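PDB 6VBK: Lon211 from Mycobacterium tuberculosis, which is the N-terminal domain of an ATP-dependent Lon protease and, as in other members of this family, probably takes part in recognising and binding protein substrates. Local coordinates for residues L201-G204 and W205-H209; A47-A50 and A51-R54; G89-P92 and G93-G97; I149-R153 and G154-V158. All coordinates share one frame; numbering follows the deposited sequence.

All four contacts are local, each made within one continuous run of chain, and they mark ends and turns of the domain. Contact 1, on the last turns of helix 195-207, is the most buried; the other three lie at the surface. Contacts 1 and 4 belong to the helical part and touch, Thr206 CG2 lying 3.7 Å from Ile149 CD1. Contacts 2 and 3 belong to the part that carries the sheet, with centres about 23 Å apart. Contacts 2 and 4, like contact 1, lie at helix ends, contact 2 being almost wholly backbone and contact 4 adding apolar side chains to a Schellman motif. Contact 3 is a strand connection closed by backbone bonds.

Contact 1. Residues L201-G204 and W205-H209; sequences LVIG and WTRDH
The backbone N of Thr206 donates to Val202 O at 2.8 Å, one turn back along the helix. The hydroxyl OG1 of Thr206, anti to its own carbonyl carbon (chi1 -46°), is directed at the same oxygen but is modelled implausibly close to it, so this second bond is doubtful in detail. If it is real, the buried hydroxyl would be satisfied within its own helix. Val202 CG2 comes to 3.7 Å from Thr206 OG1; the two side chains lie side by side, and both touch Tyr142 of helix 133-153.

On another side of the helix, Leu201 and Trp205 lie alongside each other. Leu201 CB stands over the face of the six-membered ring of Trp205, 4.3 Å from its centroid, in a CH-pi contact, while the branch CD2 reaches Trp205 CZ2 at 3.7 Å. Leu201 O sits above the indole near CG, and also receives the N-H of Trp205 at 3.3 Å. Both side chains pack on Glu188 of helix 183-191, and the indole also meets Gln185 and Val189.

Ile203 and Arg207 form the third pair, with CG2 of Ile203 3.5 Å from Arg207 NH2. The bent arginine chain brings that nitrogen to Glu141 of helix 133-153, with which it forms a salt bridge. Successive i to i+4 backbone bonds, including Asp208 N to Gly204 O at 3.1 Å, are those of an alpha-helix, here the C-terminal one of the domain packed against two other helices.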
loop_
_atom_site.group_PDB
_atom_site.type_symbol
_atom_site.label_atom_id
_atom_site.label_comp_id
_atom_site.label_asym_id
_atom_site.label_seq_id
_atom_site.Cartn_x
_atom_site.Cartn_y
_atom_site.Cartn_z
ATOM N N LEU B 201 3.410 -28.392 -4.562
ATOM C CA LEU B 201 3.851 -28.318 -5.953
ATOM C C LEU B 201 5.209 -28.982 -6.144
ATOM O O LEU B 201 5.383 -29.808 -7.046
ATOM C CB LEU B 201 3.911 -26.861 -6.416
ATOM C CG LEU B 201 2.611 -26.200 -6.873
ATOM C CD1 LEU B 201 2.776 -24.690 -6.956
ATOM C CD2 LEU B 201 2.173 -26.764 -8.214
ATOM N N VAL B 202 6.188 -28.631 -5.304
ATOM C CA VAL B 202 7.548 -29.121 -5.512
ATOM C C VAL B 202 7.668 -30.594 -5.132
ATOM O O VAL B 202 8.513 -31.313 -5.678
ATOM C CB VAL B 202 8.555 -28.245 -4.739
ATOM C CG1 VAL B 202 8.352 -28.381 -3.237
ATOM C CG2 VAL B 202 9.986 -28.594 -5.130
ATOM N N ILE B 203 6.834 -31.071 -4.204
ATOM C CA ILE B 203 6.866 -32.485 -3.835
ATOM C C ILE B 203 6.490 -33.353 -5.030
ATOM O O ILE B 203 7.110 -34.393 -5.283
ATOM C CB ILE B 203 5.947 -32.747 -2.627
ATOM C CG1 ILE B 203 6.627 -32.304 -1.329
ATOM C CG2 ILE B 203 5.553 -34.215 -2.547
ATOM C CD1 ILE B 203 5.731 -32.393 -0.110
ATOM N N GLY B 204 5.478 -32.933 -5.792
ATOM C CA GLY B 204 5.095 -33.684 -6.976
ATOM C C GLY B 204 6.157 -33.651 -8.059
ATOM O O GLY B 204 6.432 -34.669 -8.701
ATOM N N TRP B 205 6.766 -32.483 -8.280
ATOM C CA TRP B 205 7.824 -32.379 -9.281
ATOM C C TRP B 205 9.063 -33.162 -8.871
ATOM O O TRP B 205 9.757 -33.718 -9.731
ATOM C CB TRP B 205 8.186 -30.912 -9.519
ATOM C CG TRP B 205 7.023 -30.056 -9.919
ATOM C CD1 TRP B 205 5.847 -30.476 -10.471
ATOM C CD2 TRP B 205 6.919 -28.633 -9.788
ATOM N NE1 TRP B 205 5.020 -29.403 -10.695
ATOM C CE2 TRP B 205 5.654 -28.260 -10.285
ATOM C CE3 TRP B 205 7.773 -27.639 -9.301
ATOM C CZ2 TRP B 205 5.222 -26.936 -10.308
ATOM C CZ3 TRP B 205 7.343 -26.325 -9.325
ATOM C CH2 TRP B 205 6.079 -25.985 -9.826
ATOM N N THR B 206 9.358 -33.217 -7.570
ATOM C CA THR B 206 10.531 -33.950 -7.105
ATOM C C THR B 206 10.332 -35.452 -7.249
ATOM O O THR B 206 11.261 -36.175 -7.631
ATOM C CB THR B 206 10.832 -33.594 -5.650
ATOM O OG1 THR B 206 10.774 -32.172 -5.482
ATOM C CG2 THR B 206 12.216 -34.086 -5.258
ATOM N N ARG B 207 9.129 -35.940 -6.941
ATOM C CA ARG B 207 8.845 -37.363 -7.079
ATOM C C ARG B 207 8.922 -37.799 -8.537
ATOM O O ARG B 207 9.481 -38.856 -8.848
ATOM C CB ARG B 207 7.467 -37.677 -6.500
ATOM C CG ARG B 207 7.206 -39.152 -6.252
ATOM C CD ARG B 207 7.238 -39.457 -4.765
ATOM N NE ARG B 207 6.417 -38.516 -4.008
ATOM C CZ ARG B 207 6.201 -38.593 -2.699
ATOM N NH1 ARG B 207 6.740 -39.577 -1.992
ATOM N NH2 ARG B 207 5.441 -37.688 -2.096
ATOM N N ASP B 208 8.369 -36.994 -9.446
ATOM C CA ASP B 208 8.372 -37.345 -10.860
ATOM C C ASP B 208 9.738 -37.175 -11.510
ATOM O O ASP B 208 9.895 -37.531 -12.682
ATOM C CB ASP B 208 7.328 -36.515 -11.607
ATOM C CG ASP B 208 5.913 -36.842 -11.179
ATOM O OD1 ASP B 208 5.732 -37.809 -10.410
ATOM O OD2 ASP B 208 4.983 -36.129 -11.605
ATOM N N HIS B 209 10.720 -36.635 -10.789
ATOM C CA HIS B 209 12.100 -36.645 -11.249
ATOM C C HIS B 209 12.924 -37.750 -10.604
ATOM O O HIS B 209 13.895 -38.218 -11.207
ATOM C CB HIS B 209 12.769 -35.294 -10.977
ATOM C CG HIS B 209 14.147 -35.181 -11.551
ATOM N ND1 HIS B 209 15.266 -35.652 -10.900
ATOM C CD2 HIS B 209 14.586 -34.657 -12.720
ATOM C CE1 HIS B 209 16.336 -35.422 -11.641
ATOM N NE2 HIS B 209 15.950 -34.819 -12.751
#

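Contact 2. Residues A47-A50 and A51-R54; sequences ARAA and AQSR
Helix 38-50 gives way to loop here, and i to i+3 backbone bonds appear: Ala51 N donates to Arg48 O at 2.9 Å. The bond is bent, with an N-H...O angle of 133°, and its donor stands above the carbonyl plane of Arg48 instead of on a lone pair. Gln52 N makes a similar three-residue bond to Ala49 O, although the position of that oxygen is less certain.

Side-chain contacts are few and short-ranged. Ala51 CB rests against two carbonyl oxygens of the last turn, 3.3 Å from both Ala47 O and Arg48 O. Gln52 folds back over the helix end, a placement that is approximate because its CG is modelled too close to Ala49 O; its amide nitrogen NE2 lies 4.0 Å from Ala49 CB. Arg54, after the chain has left the helix, returns its guanidinium edge-on toward Ala50 O on a chain extended from CG to NE, with NH2 still 4.0 Å away from that oxygen.

Around the turn, Ala47 packs on Pro64 and Ala50 on Pro115, so small methyls face the neighbouring loops. Main-chain bonds therefore hold the turn itself, while the charge of Arg48 is paired outside it, through salt bridges to Glu45, one turn earlier on the helix, and to Glu88 at the end of strand 79-88, which tie this helix end to the sheet.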
loop_
_atom_site.group_PDB
_atom_site.type_symbol
_atom_site.label_atom_id
_atom_site.label_comp_id
_atom_site.label_asym_id
_atom_site.label_seq_id
_atom_site.Cartn_x
_atom_site.Cartn_y
_atom_site.Cartn_z
ATOM N N ALA B 47 19.166 1.708 -8.400
ATOM C CA ALA B 47 18.911 1.338 -7.013
ATOM C C ALA B 47 19.854 2.068 -6.066
ATOM O O ALA B 47 19.448 2.483 -4.975
ATOM C CB ALA B 47 19.040 -0.174 -6.840
ATOM N N ARG B 48 21.117 2.234 -6.467
ATOM C CA ARG B 48 22.072 2.941 -5.619
ATOM C C ARG B 48 21.671 4.400 -5.451
ATOM O O ARG B 48 21.670 4.930 -4.334
ATOM C CB ARG B 48 23.478 2.834 -6.206
ATOM C CG ARG B 48 24.578 3.210 -5.226
ATOM C CD ARG B 48 25.900 3.458 -5.929
ATOM N NE ARG B 48 26.152 2.482 -6.985
ATOM C CZ ARG B 48 26.631 1.260 -6.777
ATOM N NH1 ARG B 48 26.908 0.852 -5.545
ATOM N NH2 ARG B 48 26.829 0.443 -7.802
ATOM N N ALA B 49 21.319 5.063 -6.556
ATOM C CA ALA B 49 20.910 6.462 -6.491
ATOM C C ALA B 49 19.663 6.637 -5.632
ATOM O O ALA B 49 19.565 7.594 -4.856
ATOM C CB ALA B 49 20.671 7.004 -7.900
ATOM N N ALA B 50 18.707 5.719 -5.787
ATOM C CA ALA B 50 17.455 5.780 -4.999
ATOM C C ALA B 50 17.779 5.516 -3.527
ATOM O O ALA B 50 16.924 5.790 -2.669
ATOM C CB ALA B 50 16.455 4.785 -5.531
ATOM N N ALA B 51 18.970 4.972 -3.270
ATOM C CA ALA B 51 19.433 4.659 -1.900
ATOM C C ALA B 51 20.405 5.743 -1.430
ATOM O O ALA B 51 21.017 5.553 -0.364
ATOM C CB ALA B 51 20.087 3.303 -1.880
ATOM N N GLN B 52 20.532 6.839 -2.187
ATOM C CA GLN B 52 21.492 7.901 -1.781
ATOM C C GLN B 52 21.108 8.402 -0.388
ATOM O O GLN B 52 19.921 8.692 -0.151
ATOM C CB GLN B 52 21.546 9.048 -2.789
ATOM C CG GLN B 52 22.134 8.646 -4.135
ATOM C CD GLN B 52 22.114 9.769 -5.143
ATOM O OE1 GLN B 52 21.300 10.687 -5.062
ATOM N NE2 GLN B 52 23.016 9.708 -6.110
ATOM N N SER B 53 22.117 8.535 0.468
ATOM C CA SER B 53 21.948 8.943 1.883
ATOM C C SER B 53 21.499 10.406 2.009
ATOM O O SER B 53 21.867 11.223 1.145
ATOM C CB SER B 53 23.210 8.653 2.628
ATOM O OG SER B 53 24.335 9.007 1.835
ATOM N N ARG B 54 20.670 10.685 3.021
ATOM C CA ARG B 54 19.653 11.769 2.975
ATOM C C ARG B 54 19.937 12.829 4.048
ATOM O O ARG B 54 19.033 13.646 4.308
ATOM C CB ARG B 54 18.259 11.169 3.185
ATOM C CG ARG B 54 17.798 10.266 2.051
ATOM C CD ARG B 54 16.396 9.726 2.266
ATOM N NE ARG B 54 15.979 8.807 1.218
ATOM C CZ ARG B 54 14.847 8.112 1.231
ATOM N NH1 ARG B 54 14.006 8.231 2.242
ATOM N NH2 ARG B 54 14.560 7.298 0.230
#

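Contact 3. Residues G89-P92 and G93-G97; sequences GRLP and GGEPG
Residues 89-97 form a 3:5 beta-hairpin with a type I turn and a G1 beta bulge, connecting strands 79-88 and 96-112. At its mouth Gly89 and Gly97 make an antiparallel hydrogen-bonded pair: Gly97 N donates to Gly89 O at 2.9 Å, and Gly89 N returns a bond to Gly97 O at 3.2 Å. Further in, Arg90 faces Pro96 as a non-hydrogen-bonded pair, and Leu91 N donates to Glu95 O at 2.8 Å. The turn runs from Leu91 to Gly94 and is closed by Gly94 N on Leu91 O at 2.9 Å. Gly94 is the bulge residue, with a positive phi (99°) at which a side chain would be jammed against the preceding carbonyl oxygen.

Side chains complete this first shell. Arg90, its chain extended as far as NE, lies on the face that carries Arg90 and Pro96 and presents a guanidinium edge to the turn, where NH1 makes a weak 3.2 Å bond to Gly94 O. Leu91 CB meets Glu95 OE1 at 3.5 Å, the two side chains crossing at about a right angle; a bend at chi2 (84°) turns the carboxylate back toward the turn.

Farther out, Leu91 packs on Pro31 and Glu95 on Asp33 of strand 29-33, and Pro96 has a backbone bond with Leu34. Within the hairpin, Leu91 sets its CG over the side-chain-free backbone of Gly97, 3.8 Å from Gly97 CA.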
loop_
_atom_site.group_PDB
_atom_site.type_symbol
_atom_site.label_atom_id
_atom_site.label_comp_id
_atom_site.label_asym_id
_atom_site.label_seq_id
_atom_site.Cartn_x
_atom_site.Cartn_y
_atom_site.Cartn_z
ATOM N N GLY B 89 31.855 -6.100 -6.785
ATOM C CA GLY B 89 33.268 -6.266 -7.063
ATOM C C GLY B 89 33.504 -7.014 -8.357
ATOM O O GLY B 89 32.860 -6.724 -9.370
ATOM N N ARG B 90 34.415 -7.983 -8.343
ATOM C CA ARG B 90 34.708 -8.794 -9.516
ATOM C C ARG B 90 34.540 -10.269 -9.181
ATOM O O ARG B 90 35.033 -10.740 -8.149
ATOM C CB ARG B 90 36.119 -8.518 -10.045
ATOM C CG ARG B 90 36.265 -7.143 -10.680
ATOM C CD ARG B 90 37.562 -7.013 -11.461
ATOM N NE ARG B 90 37.665 -5.714 -12.120
ATOM C CZ ARG B 90 37.158 -5.441 -13.318
ATOM N NH1 ARG B 90 36.509 -6.377 -13.997
ATOM N NH2 ARG B 90 37.300 -4.230 -13.840
ATOM N N LEU B 91 33.843 -10.987 -10.057
ATOM C CA LEU B 91 33.636 -12.411 -9.892
ATOM C C LEU B 91 34.945 -13.165 -10.127
ATOM O O LEU B 91 35.893 -12.616 -10.695
ATOM C CB LEU B 91 32.552 -12.889 -10.856
ATOM C CG LEU B 91 31.181 -12.242 -10.647
ATOM C CD1 LEU B 91 30.183 -12.747 -11.676
ATOM C CD2 LEU B 91 30.674 -12.497 -9.233
ATOM N N PRO B 92 35.026 -14.426 -9.684
ATOM C CA PRO B 92 36.270 -15.191 -9.883
ATOM C C PRO B 92 36.707 -15.289 -11.335
ATOM O O PRO B 92 37.914 -15.350 -11.603
ATOM C CB PRO B 92 35.930 -16.572 -9.303
ATOM C CG PRO B 92 34.432 -16.595 -9.162
ATOM C CD PRO B 92 34.050 -15.182 -8.884
ATOM N N GLY B 93 35.769 -15.304 -12.279
ATOM C CA GLY B 93 36.113 -15.328 -13.686
ATOM C C GLY B 93 36.656 -14.032 -14.242
ATOM O O GLY B 93 37.075 -13.998 -15.403
ATOM N N GLY B 94 36.666 -12.960 -13.448
ATOM C CA GLY B 94 37.146 -11.669 -13.893
ATOM C C GLY B 94 36.059 -10.702 -14.309
ATOM O O GLY B 94 36.362 -9.535 -14.587
ATOM N N GLU B 95 34.809 -11.151 -14.359
ATOM C CA GLU B 95 33.721 -10.287 -14.778
ATOM C C GLU B 95 33.387 -9.274 -13.683
ATOM O O GLU B 95 33.538 -9.560 -12.492
ATOM C CB GLU B 95 32.475 -11.107 -15.101
ATOM C CG GLU B 95 32.692 -12.247 -16.083
ATOM C CD GLU B 95 33.201 -13.512 -15.417
ATOM O OE1 GLU B 95 33.433 -13.491 -14.191
ATOM O OE2 GLU B 95 33.369 -14.527 -16.122
ATOM N N PRO B 96 32.935 -8.079 -14.062
ATOM C CA PRO B 96 32.324 -7.181 -13.075
ATOM C C PRO B 96 31.043 -7.810 -12.548
ATOM O O PRO B 96 30.182 -8.234 -13.322
ATOM C CB PRO B 96 32.051 -5.902 -13.873
ATOM C CG PRO B 96 31.962 -6.360 -15.296
ATOM C CD PRO B 96 32.919 -7.511 -15.420
ATOM N N GLY B 97 30.930 -7.892 -11.222
ATOM C CA GLY B 97 29.887 -8.692 -10.619
ATOM C C GLY B 97 29.224 -7.998 -9.448
ATOM O O GLY B 97 29.683 -6.964 -8.955
#

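Contact 4. Residues I149-R153 and G154-V158; sequences ILQKR and GAWQV
This is a helix-to-helix corner at the surface of the helical part of the domain, where helix 133-153 stops and helix 156-162 sets off after two residues. Leu150, one turn before the corner, joins the two helices through both of its branches. Its CD2 lies 3.9 Å from Ala155 CB, and its CD1 touches Val158 CG1 at 3.8 Å, the leucine and valine side chains crossing at about a right angle. Leu150 also packs on Val159 and Val162 of the second helix.

On another side of the corner, Gln151 lies across the indole of Trp156, the two side chains again meeting at about a right angle. Gln151 CG is 3.5 Å from Trp156 CZ3 and slightly farther from CH2. The amide and ring planes are 22° apart. Arg153, with CG anti to the backbone N (chi1 -163°), bends its chain so that one face of the guanidinium is met by the methyl of Ala155, whose CB is 3.9 Å from Arg153 NH2.

The backbone explains the change of direction. Ala155 N donates to Leu150 O at 3.0 Å, and Gly154 N makes a weak 3.1 Å bond to Gln151 O. Gly154 adopts a positive phi of 79°, at which a CB would clash with Arg153 O. These two bonds, with Gly154 at C-prime, make a Schellman motif; it is followed by Ala155, which centres an inverse gamma turn and is the N-cap of helix 156-162.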
loop_
_atom_site.group_PDB
_atom_site.type_symbol
_atom_site.label_atom_id
_atom_site.label_comp_id
_atom_site.label_asym_id
_atom_site.label_seq_id
_atom_site.Cartn_x
_atom_site.Cartn_y
_atom_site.Cartn_z
ATOM N N ILE B 149 17.896 -37.132 -3.583
ATOM C CA ILE B 149 18.546 -36.560 -4.760
ATOM C C ILE B 149 19.921 -36.009 -4.399
ATOM O O ILE B 149 20.901 -36.233 -5.121
ATOM C CB ILE B 149 17.651 -35.477 -5.393
ATOM C CG1 ILE B 149 16.372 -36.100 -5.956
ATOM C CG2 ILE B 149 18.401 -34.727 -6.483
ATOM C CD1 ILE B 149 15.469 -35.110 -6.663
ATOM N N LEU B 150 20.021 -35.287 -3.280
ATOM C CA LEU B 150 21.305 -34.711 -2.889
ATOM C C LEU B 150 22.316 -35.794 -2.533
ATOM O O LEU B 150 23.485 -35.712 -2.927
ATOM C CB LEU B 150 21.118 -33.748 -1.717
ATOM C CG LEU B 150 20.470 -32.403 -2.041
ATOM C CD1 LEU B 150 20.155 -31.648 -0.762
ATOM C CD2 LEU B 150 21.376 -31.580 -2.945
ATOM N N GLN B 151 21.887 -36.812 -1.784
ATOM C CA GLN B 151 22.794 -37.903 -1.439
ATOM C C GLN B 151 23.214 -38.680 -2.680
ATOM O O GLN B 151 24.361 -39.133 -2.776
ATOM C CB GLN B 151 22.136 -38.827 -0.415
ATOM C CG GLN B 151 21.925 -38.180 0.945
ATOM C CD GLN B 151 21.150 -39.065 1.899
ATOM O OE1 GLN B 151 20.762 -40.180 1.553
ATOM N NE2 GLN B 151 20.919 -38.570 3.109
ATOM N N LYS B 152 22.300 -38.843 -3.639
ATOM C CA LYS B 152 22.675 -39.437 -4.917
ATOM C C LYS B 152 23.693 -38.566 -5.640
ATOM O O LYS B 152 24.612 -39.077 -6.291
ATOM C CB LYS B 152 21.432 -39.649 -5.784
ATOM C CG LYS B 152 21.722 -40.312 -7.118
ATOM C CD LYS B 152 22.404 -41.650 -6.910
ATOM C CE LYS B 152 23.200 -42.066 -8.131
ATOM N NZ LYS B 152 23.962 -43.319 -7.876
ATOM N N ARG B 153 23.550 -37.245 -5.527
ATOM C CA ARG B 153 24.493 -36.307 -6.119
ATOM C C ARG B 153 25.794 -36.203 -5.331
ATOM O O ARG B 153 26.777 -35.669 -5.854
ATOM C CB ARG B 153 23.838 -34.927 -6.232
ATOM C CG ARG B 153 24.520 -33.961 -7.185
ATOM C CD ARG B 153 23.863 -32.591 -7.116
ATOM N NE ARG B 153 24.742 -31.589 -6.522
ATOM C CZ ARG B 153 24.341 -30.393 -6.104
ATOM N NH1 ARG B 153 23.065 -30.046 -6.203
ATOM N NH2 ARG B 153 25.215 -29.545 -5.579
ATOM N N GLY B 154 25.828 -36.706 -4.099
ATOM C CA GLY B 154 27.017 -36.592 -3.280
ATOM C C GLY B 154 27.204 -35.243 -2.628
ATOM O O GLY B 154 28.314 -34.927 -2.188
ATOM N N ALA B 155 26.146 -34.433 -2.556
ATOM C CA ALA B 155 26.215 -33.098 -1.964
ATOM C C ALA B 155 25.895 -33.211 -0.476
ATOM O O ALA B 155 24.799 -32.895 -0.010
ATOM C CB ALA B 155 25.262 -32.148 -2.678
ATOM N N TRP B 156 26.895 -33.661 0.284
ATOM C CA TRP B 156 26.686 -33.944 1.700
ATOM C C TRP B 156 26.695 -32.682 2.552
ATOM O O TRP B 156 25.961 -32.611 3.545
ATOM C CB TRP B 156 27.741 -34.932 2.191
ATOM C CG TRP B 156 27.621 -36.249 1.503
ATOM C CD1 TRP B 156 28.369 -36.701 0.457
ATOM C CD2 TRP B 156 26.665 -37.274 1.787
ATOM N NE1 TRP B 156 27.949 -37.953 0.082
ATOM C CE2 TRP B 156 26.903 -38.327 0.883
ATOM C CE3 TRP B 156 25.637 -37.407 2.725
ATOM C CZ2 TRP B 156 26.152 -39.499 0.890
ATOM C CZ3 TRP B 156 24.893 -38.571 2.730
ATOM C CH2 TRP B 156 25.153 -39.600 1.819
ATOM N N GLN B 157 27.510 -31.690 2.192
ATOM C CA GLN B 157 27.450 -30.405 2.880
ATOM C C GLN B 157 26.074 -29.768 2.723
ATOM O O GLN B 157 25.557 -29.146 3.658
ATOM C CB GLN B 157 28.537 -29.473 2.344
ATOM C CG GLN B 157 28.378 -28.012 2.748
ATOM C CD GLN B 157 28.737 -27.756 4.198
ATOM O OE1 GLN B 157 29.861 -27.361 4.508
ATOM N NE2 GLN B 157 27.780 -27.975 5.095
ATOM N N VAL B 158 25.460 -29.927 1.549
ATOM C CA VAL B 158 24.166 -29.304 1.293
ATOM C C VAL B 158 23.056 -30.046 2.028
ATOM O O VAL B 158 22.250 -29.437 2.741
ATOM C CB VAL B 158 23.894 -29.235 -0.220
ATOM C CG1 VAL B 158 22.505 -28.674 -0.484
ATOM C CG2 VAL B 158 24.954 -28.387 -0.907
#